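Local coordinates for VAO-type flavoprotein oxidase VAO615 (Myceliophthora thermophila, PDB 6F72) that probably acts as a secreted oxidoreductase with a bicovalently bound FAD that, once reduced, reacts rapidly with molecular oxygen, its substrate being unknown, at residues 501-504 / 505-509; 427-430 / 431-435; 188-191 / 192-195. All coordinates share one frame; numbering follows the deposited sequence.

Contact 1 of 3, residues 501-504 / 505-509; sequences TLQP and MMDAA. With NAG (2-acetamido-2-deoxy-beta-D-glucopyranose), chain G.
Gln503 and Asp507 meet through their polar ends, one turn apart on the same helix. Gln503 NE2 gives a hydrogen bond to Asp507 OD1 at 2.8 Å. The carboxylate oxygen lies near the amide plane, but the donor reaches it on the syn side and 30° out of the carboxylate plane. The two flat groups are twisted against each other, by 36°. Gln503 leaves the backbone with CG anti to N (chi1 -172°) and then bends at chi2, which carries its amide along the helix to Asp507.

The methyl CE of Met506 lies against this amide, 3.7 Å from Gln503 NE2. Met506 SD rests 3.9 Å from Leu502 CG. Leu502 is also touched by Met505, whose CE comes to 3.7 Å from Leu502 CD1. Both methionine chains are extended at chi2 and bend at chi3, but Met506 starts beside its backbone N, whereas Met505 starts anti to it.

All these residues lie near the C-terminal end of helix 488-508. Pro504 interrupts the bonding of the turn before it, since its N has no hydrogen to give, and the helix is kinked there. Beyond the proline the i to i+4 bonds continue, with Ala508 N 3.0 Å from Pro504 O.

Further out, Asp507 OD1 forms a salt bridge with Arg416 and OD2 is bonded to Tyr524 OH. Gln503 NE2 has a second acceptor in Ser415 O. Each end of the side-chain bond thus has another partner to hold it in position. On another side, Met505 CG approaches the acetamide oxygen O7 of the N-acetylglucosamine at 3.5 Å.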
ATOM      1  N   THR A 501      11.286   6.635  17.074  1.00 24.78           N
ATOM      2  CA  THR A 501      10.558   7.269  18.161  1.00 25.09           C
ATOM      3  C   THR A 501       9.067   7.043  18.036  1.00 24.77           C
ATOM      4  O   THR A 501       8.463   6.476  18.949  1.00 24.99           O
ATOM      5  CB  THR A 501      10.904   8.784  18.310  1.00 25.42           C
ATOM      6  OG1 THR A 501      12.304   8.921  18.536  1.00 25.71           O
ATOM      7  CG2 THR A 501      10.167   9.428  19.483  1.00 25.91           C
ATOM      8  N   LEU A 502       8.462   7.482  16.938  1.00 24.31           N
ATOM      9  CA  LEU A 502       7.012   7.391  16.825  1.00 24.27           C
ATOM     10  C   LEU A 502       6.498   5.932  16.724  1.00 24.04           C
ATOM     11  O   LEU A 502       5.584   5.547  17.476  1.00 24.22           O
ATOM     12  CB  LEU A 502       6.461   8.265  15.698  1.00 24.00           C
ATOM     13  CG  LEU A 502       4.934   8.266  15.532  1.00 23.93           C
ATOM     14  CD1 LEU A 502       4.201   8.774  16.765  1.00 24.57           C
ATOM     15  CD2 LEU A 502       4.530   9.074  14.330  1.00 23.74           C
ATOM     16  N   GLN A 503       7.081   5.128  15.823  1.00 23.64           N
ATOM     17  CA  GLN A 503       6.667   3.734  15.695  1.00 23.52           C
ATOM     18  C   GLN A 503       6.845   2.914  16.998  1.00 24.03           C
ATOM     19  O   GLN A 503       5.883   2.258  17.403  1.00 24.08           O
ATOM     20  CB  GLN A 503       7.292   3.032  14.467  1.00 23.01           C
ATOM     21  CG  GLN A 503       6.738   1.641  14.181  1.00 22.70           C
ATOM     22  CD  GLN A 503       5.283   1.651  13.758  1.00 22.48           C
ATOM     23  OE1 GLN A 503       4.963   2.113  12.672  1.00 22.12           O
ATOM     24  NE2 GLN A 503       4.393   1.125  14.612  1.00 22.51           N
ATOM     25  N   PRO A 504       8.046   2.942  17.649  1.00 24.53           N
ATOM     26  CA  PRO A 504       8.147   2.223  18.937  1.00 25.12           C
ATOM     27  C   PRO A 504       7.183   2.703  20.038  1.00 25.77           C
ATOM     28  O   PRO A 504       6.769   1.888  20.888  1.00 26.09           O
ATOM     29  CB  PRO A 504       9.611   2.437  19.345  1.00 25.42           C
ATOM     30  CG  PRO A 504      10.321   2.561  18.033  1.00 24.93           C
ATOM     31  CD  PRO A 504       9.384   3.408  17.217  1.00 24.50           C
ATOM     32  N   MET A 505       6.834   3.991  20.036  1.00 26.16           N
ATOM     33  CA  MET A 505       5.835   4.512  20.982  1.00 26.78           C
ATOM     34  C   MET A 505       4.486   3.866  20.691  1.00 26.28           C
ATOM     35  O   MET A 505       3.799   3.421  21.612  1.00 26.46           O
ATOM     36  CB  MET A 505       5.715   6.041  20.945  1.00 27.47           C
ATOM     37  CG  MET A 505       4.587   6.582  21.822  1.00 28.47           C
ATOM     38  SD  MET A 505       4.455   8.376  21.965  1.00 29.87           S
ATOM     39  CE  MET A 505       3.641   8.805  20.430  1.00 28.71           C
ATOM     40  N   MET A 506       4.130   3.820  19.403  1.00 25.43           N
ATOM     41  CA  MET A 506       2.912   3.155  18.932  1.00 24.94           C
ATOM     42  C   MET A 506       2.892   1.676  19.307  1.00 24.72           C
ATOM     43  O   MET A 506       1.858   1.159  19.747  1.00 24.74           O
ATOM     44  CB  MET A 506       2.768   3.303  17.405  1.00 24.45           C
ATOM     45  CG  MET A 506       2.477   4.720  16.931  1.00 24.64           C
ATOM     46  SD  MET A 506       2.906   5.003  15.202  1.00 24.14           S
ATOM     47  CE  MET A 506       1.814   3.823  14.411  1.00 23.68           C
ATOM     48  N   ASP A 507       4.041   1.013  19.134  1.00 24.40           N
ATOM     49  CA  ASP A 507       4.194  -0.422  19.404  1.00 24.28           C
ATOM     50  C   ASP A 507       3.947  -0.747  20.869  1.00 24.83           C
ATOM     51  O   ASP A 507       3.130  -1.604  21.194  1.00 25.00           O
ATOM     52  CB  ASP A 507       5.600  -0.898  19.018  1.00 24.02           C
ATOM     53  CG  ASP A 507       5.827  -0.945  17.518  1.00 23.35           C
ATOM     54  OD1 ASP A 507       4.920  -0.592  16.727  1.00 22.88           O
ATOM     55  OD2 ASP A 507       6.950  -1.338  17.144  1.00 23.24           O
ATOM     56  N   ALA A 508       4.661  -0.046  21.742  1.00 25.26           N
ATOM     57  CA  ALA A 508       4.572  -0.220  23.189  1.00 25.83           C
ATOM     58  C   ALA A 508       3.163   0.040  23.746  1.00 26.03           C
ATOM     59  O   ALA A 508       2.746  -0.616  24.721  1.00 26.39           O
ATOM     60  CB  ALA A 508       5.601   0.669  23.887  1.00 26.33           C
ATOM     61  N   ALA A 509       2.437   0.983  23.134  1.00 25.67           N
ATOM     62  CA  ALA A 509       1.071   1.311  23.585  1.00 25.96           C
ATOM     63  C   ALA A 509       0.004   0.278  23.214  1.00 25.66           C
ATOM     64  O   ALA A 509      -1.144   0.364  23.688  1.00 25.97           O
ATOM     65  CB  ALA A 509       0.653   2.681  23.098  1.00 25.90           C
TER
HETATM   66  C1  NAG G 610       2.527   9.763  26.112  1.00 36.63           C
HETATM   67  C2  NAG G 610       3.041   8.316  26.270  1.00 41.26           C
HETATM   68  C3  NAG G 610       3.919   8.082  27.519  1.00 42.52           C
HETATM   69  C4  NAG G 610       4.846   9.263  27.845  1.00 44.22           C
HETATM   70  C5  NAG G 610       4.008  10.548  27.901  1.00 44.19           C
HETATM   71  C6  NAG G 610       4.802  11.788  28.307  1.00 46.41           C
HETATM   72  C7  NAG G 610       1.628   6.454  25.409  1.00 42.38           C
HETATM   73  C8  NAG G 610       0.355   5.696  25.651  1.00 40.21           C
HETATM   74  N2  NAG G 610       1.878   7.436  26.290  1.00 41.39           N
HETATM   75  O3  NAG G 610       4.725   6.912  27.353  1.00 42.99           O
HETATM   76  O4  NAG G 610       5.583   9.029  29.058  1.00 45.12           O
HETATM   77  O5  NAG G 610       3.441  10.761  26.595  1.00 41.42           O
HETATM   78  O6  NAG G 610       5.675  12.178  27.237  1.00 49.07           O
HETATM   79  O7  NAG G 610       2.364   6.167  24.473  1.00 42.91           O

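Contact 2 of 3, residues 427-430 / 431-435; sequences KSNA and VVTDL. With NAG (2-acetamido-2-deoxy-beta-D-glucopyranose), chain G.
Asn429 O takes two hydrogen bonds from Thr433. Thr433 N lies 2.8 Å and Thr433 OG1 2.9 Å from Asn429 O. The two donors come from opposite faces of the carbonyl plane. A chi1 of -56° sets Thr433 OG1 beside its own backbone N, and this turns the hydroxyl back toward the carbonyl of the preceding turn.

A water joins the side chains of the same pair. It donates to Asn429 OD1 at 2.7 Å and to Thr433 OG1, also at 2.7 Å. The amide nitrogen ND2 of Asn429 is bonded to Ala324 O of helix 316-335. Without the hydroxyl, as with an alanine at Thr433, Asn429 O would probably lose one of its two grips and the water one of its acceptors.

Residues 427-435 form more than two turns of helix 426-439. Its i to i+4 bonds continue with Asp434 N 2.8 Å from Ala430 O. Thr433 packs on helix 316-335, while Leu435 turns to helix 488-508.

Beside Val431, the acetamide methyl C8 of the N-acetylglucosamine lies 3.4 Å from Val431 O and 3.5 Å from Leu435 N. This sugar belongs to the glycan on Asn438, further along the helix.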
ATOM      1  N   LYS A 427      -9.238  -0.380  30.555  1.00 35.46           N
ATOM      2  CA  LYS A 427      -7.859  -0.251  31.036  1.00 35.39           C
ATOM      3  C   LYS A 427      -6.851  -0.099  29.898  1.00 34.15           C
ATOM      4  O   LYS A 427      -6.124   0.885  29.836  1.00 34.01           O
ATOM      5  CB  LYS A 427      -7.499  -1.485  31.859  1.00 35.99           C
ATOM      6  CG  LYS A 427      -6.315  -1.329  32.803  1.00 36.84           C
ATOM      7  CD  LYS A 427      -6.731  -0.902  34.216  1.00 38.28           C
ATOM      8  CE  LYS A 427      -7.768  -1.806  34.901  1.00 39.18           C
ATOM      9  NZ  LYS A 427      -7.508  -3.273  34.776  1.00 39.01           N
ATOM     10  N   SER A 428      -6.793  -1.096  29.023  1.00 33.18           N
ATOM     11  CA  SER A 428      -5.897  -1.061  27.876  1.00 32.21           C
ATOM     12  C   SER A 428      -6.350  -0.026  26.829  1.00 31.67           C
ATOM     13  O   SER A 428      -5.512   0.560  26.141  1.00 31.32           O
ATOM     14  CB  SER A 428      -5.698  -2.463  27.287  1.00 31.63           C
ATOM     15  OG  SER A 428      -6.912  -3.194  27.244  1.00 31.65           O
ATOM     16  N   ASN A 429      -7.663   0.218  26.747  1.00 31.80           N
ATOM     17  CA  ASN A 429      -8.219   1.260  25.875  1.00 31.59           C
ATOM     18  C   ASN A 429      -7.791   2.687  26.256  1.00 32.02           C
ATOM     19  O   ASN A 429      -7.685   3.575  25.386  1.00 31.62           O
ATOM     20  CB  ASN A 429      -9.747   1.184  25.825  1.00 31.88           C
ATOM     21  CG  ASN A 429     -10.316   1.842  24.573  1.00 31.41           C
ATOM     22  OD1 ASN A 429      -9.673   1.858  23.528  1.00 30.59           O
ATOM     23  ND2 ASN A 429     -11.524   2.390  24.680  1.00 31.93           N
ATOM     24  N   ALA A 430      -7.567   2.902  27.553  1.00 32.75           N
ATOM     25  CA  ALA A 430      -7.047   4.173  28.052  1.00 33.16           C
ATOM     26  C   ALA A 430      -5.641   4.410  27.499  1.00 32.60           C
ATOM     27  O   ALA A 430      -5.358   5.500  27.009  1.00 32.52           O
ATOM     28  CB  ALA A 430      -7.057   4.200  29.573  1.00 34.12           C
ATOM     29  N   VAL A 431      -4.792   3.376  27.537  1.00 32.25           N
ATOM     30  CA  VAL A 431      -3.456   3.417  26.916  1.00 31.71           C
ATOM     31  C   VAL A 431      -3.537   3.735  25.405  1.00 31.04           C
ATOM     32  O   VAL A 431      -2.801   4.612  24.915  1.00 30.92           O
ATOM     33  CB  VAL A 431      -2.638   2.125  27.189  1.00 31.44           C
ATOM     34  CG1 VAL A 431      -1.312   2.129  26.432  1.00 30.72           C
ATOM     35  CG2 VAL A 431      -2.400   1.942  28.681  1.00 32.26           C
ATOM     36  N   VAL A 432      -4.442   3.055  24.692  1.00 30.72           N
ATOM     37  CA  VAL A 432      -4.688   3.329  23.260  1.00 30.24           C
ATOM     38  C   VAL A 432      -5.054   4.805  23.061  1.00 30.65           C
ATOM     39  O   VAL A 432      -4.442   5.487  22.227  1.00 30.46           O
ATOM     40  CB  VAL A 432      -5.761   2.382  22.645  1.00 29.95           C
ATOM     41  CG1 VAL A 432      -6.068   2.748  21.195  1.00 29.26           C
ATOM     42  CG2 VAL A 432      -5.315   0.927  22.720  1.00 29.56           C
ATOM     43  N   THR A 433      -6.022   5.295  23.843  1.00 31.51           N
ATOM     44  CA  THR A 433      -6.452   6.699  23.788  1.00 32.06           C
ATOM     45  C   THR A 433      -5.285   7.654  24.077  1.00 32.39           C
ATOM     46  O   THR A 433      -5.076   8.610  23.327  1.00 32.22           O
ATOM     47  CB  THR A 433      -7.659   6.975  24.709  1.00 32.88           C
ATOM     48  OG1 THR A 433      -8.728   6.088  24.360  1.00 32.78           O
ATOM     49  CG2 THR A 433      -8.155   8.406  24.559  1.00 33.27           C
ATOM     50  N   ASP A 434      -4.509   7.362  25.121  1.00 32.94           N
ATOM     51  CA  ASP A 434      -3.317   8.155  25.457  1.00 33.38           C
ATOM     52  C   ASP A 434      -2.249   8.185  24.348  1.00 32.78           C
ATOM     53  O   ASP A 434      -1.574   9.212  24.178  1.00 32.88           O
ATOM     54  CB  ASP A 434      -2.706   7.730  26.805  1.00 33.97           C
ATOM     55  CG  ASP A 434      -3.654   7.956  27.991  1.00 34.92           C
ATOM     56  OD1 ASP A 434      -4.593   8.782  27.908  1.00 35.24           O
ATOM     57  OD2 ASP A 434      -3.458   7.280  29.019  1.00 35.41           O
ATOM     58  N   LEU A 435      -2.103   7.088  23.597  1.00 32.29           N
ATOM     59  CA  LEU A 435      -1.228   7.076  22.404  1.00 31.82           C
ATOM     60  C   LEU A 435      -1.687   8.083  21.346  1.00 31.87           C
ATOM     61  O   LEU A 435      -0.878   8.865  20.826  1.00 31.95           O
ATOM     62  CB  LEU A 435      -1.115   5.675  21.793  1.00 31.09           C
ATOM     63  CG  LEU A 435      -0.398   5.525  20.432  1.00 30.33           C
ATOM     64  CD1 LEU A 435       1.078   5.901  20.531  1.00 30.19           C
ATOM     65  CD2 LEU A 435      -0.589   4.118  19.864  1.00 29.61           C
TER
HETATM   66  C1  NAG G 610       2.527   9.763  26.112  1.00 36.63           C
HETATM   67  C2  NAG G 610       3.041   8.316  26.270  1.00 41.26           C
HETATM   68  C3  NAG G 610       3.919   8.082  27.519  1.00 42.52           C
HETATM   69  C4  NAG G 610       4.846   9.263  27.845  1.00 44.22           C
HETATM   70  C5  NAG G 610       4.008  10.548  27.901  1.00 44.19           C
HETATM   71  C6  NAG G 610       4.802  11.788  28.307  1.00 46.41           C
HETATM   72  C7  NAG G 610       1.628   6.454  25.409  1.00 42.38           C
HETATM   73  C8  NAG G 610       0.355   5.696  25.651  1.00 40.21           C
HETATM   74  N2  NAG G 610       1.878   7.436  26.290  1.00 41.39           N
HETATM   75  O3  NAG G 610       4.725   6.912  27.353  1.00 42.99           O
HETATM   76  O4  NAG G 610       5.583   9.029  29.058  1.00 45.12           O
HETATM   77  O5  NAG G 610       3.441  10.761  26.595  1.00 41.42           O
HETATM   78  O6  NAG G 610       5.675  12.178  27.237  1.00 49.07           O
HETATM   79  O7  NAG G 610       2.364   6.167  24.473  1.00 42.91           O
HETATM   80  O   HOH W   1      -9.262   4.256  22.400  1.00 32.49           O

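Contact 3 of 3, residues 188-191 / 192-195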
ATOM      1  N   PRO A 188     -13.138 -26.313  -5.317  1.00 30.22           N
ATOM      2  CA  PRO A 188     -13.778 -26.862  -4.101  1.00 30.37           C
ATOM      3  C   PRO A 188     -14.034 -25.791  -3.017  1.00 29.93           C
ATOM      4  O   PRO A 188     -15.087 -25.806  -2.372  1.00 30.58           O
ATOM      5  CB  PRO A 188     -12.762 -27.894  -3.609  1.00 30.49           C
ATOM      6  CG  PRO A 188     -11.977 -28.263  -4.823  1.00 30.67           C
ATOM      7  CD  PRO A 188     -11.880 -27.019  -5.643  1.00 30.12           C
ATOM      8  N   TYR A 189     -13.089 -24.865  -2.866  1.00 28.89           N
ATOM      9  CA  TYR A 189     -13.088 -23.818  -1.838  1.00 28.21           C
ATOM     10  C   TYR A 189     -13.678 -22.475  -2.294  1.00 27.60           C
ATOM     11  O   TYR A 189     -13.782 -21.535  -1.494  1.00 27.33           O
ATOM     12  CB  TYR A 189     -11.646 -23.579  -1.364  1.00 27.78           C
ATOM     13  CG  TYR A 189     -10.655 -23.572  -2.498  1.00 27.55           C
ATOM     14  CD1 TYR A 189     -10.525 -22.453  -3.334  1.00 27.17           C
ATOM     15  CD2 TYR A 189      -9.858 -24.697  -2.758  1.00 27.83           C
ATOM     16  CE1 TYR A 189      -9.629 -22.453  -4.395  1.00 27.05           C
ATOM     17  CE2 TYR A 189      -8.950 -24.704  -3.815  1.00 27.69           C
ATOM     18  CZ  TYR A 189      -8.841 -23.579  -4.625  1.00 27.32           C
ATOM     19  OH  TYR A 189      -7.953 -23.574  -5.674  1.00 27.28           O
ATOM     20  N   TYR A 190     -14.022 -22.370  -3.572  1.00 27.24           N
ATOM     21  CA  TYR A 190     -14.724 -21.191  -4.082  1.00 26.83           C
ATOM     22  C   TYR A 190     -15.541 -21.492  -5.329  1.00 27.18           C
ATOM     23  O   TYR A 190     -15.036 -22.077  -6.289  1.00 27.29           O
ATOM     24  CB  TYR A 190     -13.785 -19.979  -4.341  1.00 25.98           C
ATOM     25  CG  TYR A 190     -14.583 -18.757  -4.755  1.00 25.81           C
ATOM     26  CD1 TYR A 190     -15.448 -18.137  -3.842  1.00 25.82           C
ATOM     27  CD2 TYR A 190     -14.539 -18.261  -6.075  1.00 25.69           C
ATOM     28  CE1 TYR A 190     -16.217 -17.048  -4.212  1.00 25.79           C
ATOM     29  CE2 TYR A 190     -15.315 -17.167  -6.451  1.00 25.62           C
ATOM     30  CZ  TYR A 190     -16.149 -16.571  -5.510  1.00 25.68           C
ATOM     31  OH  TYR A 190     -16.941 -15.507  -5.832  1.00 25.74           O
ATOM     32  N   LYS A 191     -16.802 -21.076  -5.289  1.00 27.38           N
ATOM     33  CA  LYS A 191     -17.684 -21.102  -6.438  1.00 27.82           C
ATOM     34  C   LYS A 191     -18.451 -19.793  -6.501  1.00 27.68           C
ATOM     35  O   LYS A 191     -19.168 -19.430  -5.565  1.00 27.72           O
ATOM     36  CB  LYS A 191     -18.641 -22.290  -6.401  1.00 28.62           C
ATOM     37  CG  LYS A 191     -17.997 -23.646  -6.637  1.00 28.94           C
ATOM     38  CD  LYS A 191     -18.876 -24.742  -6.041  1.00 29.70           C
ATOM     39  CE  LYS A 191     -18.054 -25.894  -5.478  1.00 29.79           C
ATOM     40  NZ  LYS A 191     -17.826 -26.979  -6.473  1.00 30.33           N
ATOM     41  N   GLY A 192     -18.261 -19.076  -7.603  1.00 27.45           N
ATOM     42  CA  GLY A 192     -18.949 -17.819  -7.836  1.00 27.45           C
ATOM     43  C   GLY A 192     -18.187 -16.907  -8.790  1.00 27.04           C
ATOM     44  O   GLY A 192     -17.199 -17.339  -9.412  1.00 26.76           O
ATOM     45  N   PRO A 193     -18.621 -15.632  -8.896  1.00 27.02           N
ATOM     46  CA  PRO A 193     -17.953 -14.728  -9.834  1.00 26.74           C
ATOM     47  C   PRO A 193     -16.520 -14.463  -9.395  1.00 26.05           C
ATOM     48  O   PRO A 193     -16.209 -14.521  -8.192  1.00 25.80           O
ATOM     49  CB  PRO A 193     -18.782 -13.438  -9.761  1.00 26.93           C
ATOM     50  CG  PRO A 193     -19.939 -13.727  -8.845  1.00 27.35           C
ATOM     51  CD  PRO A 193     -19.586 -14.923  -8.034  1.00 27.18           C
ATOM     52  N   ALA A 194     -15.661 -14.199 -10.373  1.00 25.83           N
ATOM     53  CA  ALA A 194     -14.268 -13.840 -10.150  1.00 25.09           C
ATOM     54  C   ALA A 194     -13.789 -12.888 -11.252  1.00 25.02           C
ATOM     55  O   ALA A 194     -14.412 -12.766 -12.320  1.00 25.49           O
ATOM     56  CB  ALA A 194     -13.395 -15.085 -10.101  1.00 25.00           C
ATOM     57  N   ALA A 195     -12.680 -12.218 -10.973  1.00 24.40           N
ATOM     58  CA  ALA A 195     -12.037 -11.336 -11.934  1.00 24.30           C
ATOM     59  C   ALA A 195     -10.555 -11.688 -12.011  1.00 23.89           C
ATOM     60  O   ALA A 195      -9.873 -11.761 -10.986  1.00 23.47           O
ATOM     61  CB  ALA A 195     -12.234  -9.887 -11.530  1.00 24.11           C
TER
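The chain turns a corner at Gly192, with phi 155° and psi -169°, angles that any side chain would find blocked. A beta carbon there would run into Lys191 O and also into the hydroxyl of Tyr190, which reaches across the corner.

Tyr190 OH donates to Pro193 O at 2.7 Å. The hydroxyl lies in the carbonyl plane, on a lone pair, with a C=O...O angle of 144°. Pro193 O sits at the ring edge, in plane, 3.3 Å from Tyr190 CE2. Gly192 N stands over one face of the ring, 3.7 Å above its plane and offset toward the rim. Tyr190 has CG anti to its N, which sends the ring forward along the chain and past the glycine.

The corner ends the loop that joins strand 179-186 to strand 193-198, which pair antiparallel in a sheet of the PCMH-type FAD-binding domain. Strand 193-198 also pairs with strand 288-298, where the backbone of Pro193 is bonded to Leu296. Leu296 O is a weaker, secondary partner of the Tyr190 hydroxyl.

The ring of Pro193 crosses the tyrosine at about a right angle, its CD 3.5 Å from Tyr190 OH. The Tyr190 side chain also touches Tyr185, Leu252 and Arg295.

How the contacts relate
Contacts 1 and 2 are neighbours, with centres 13 Å apart. Helix 426-439 packs there against the end of helix 488-508. Leu435 CD1 of contact 2 reaches 3.7 Å from Met506 CA of contact 1, and Val431 CG1 comes to 3.3 Å from Ala509 O. The same N-acetylglucosamine touches both helices. Contact 3 lies far off in the FAD-binding domain, its centre about 40 Å from that of contact 1 and 41 Å from that of contact 2. The side chain of Gln503 in contact 1 is still about 13 Å from the FAD, too far to touch it. None of the three contacts includes His157 or Cys222, which bind the flavin covalently.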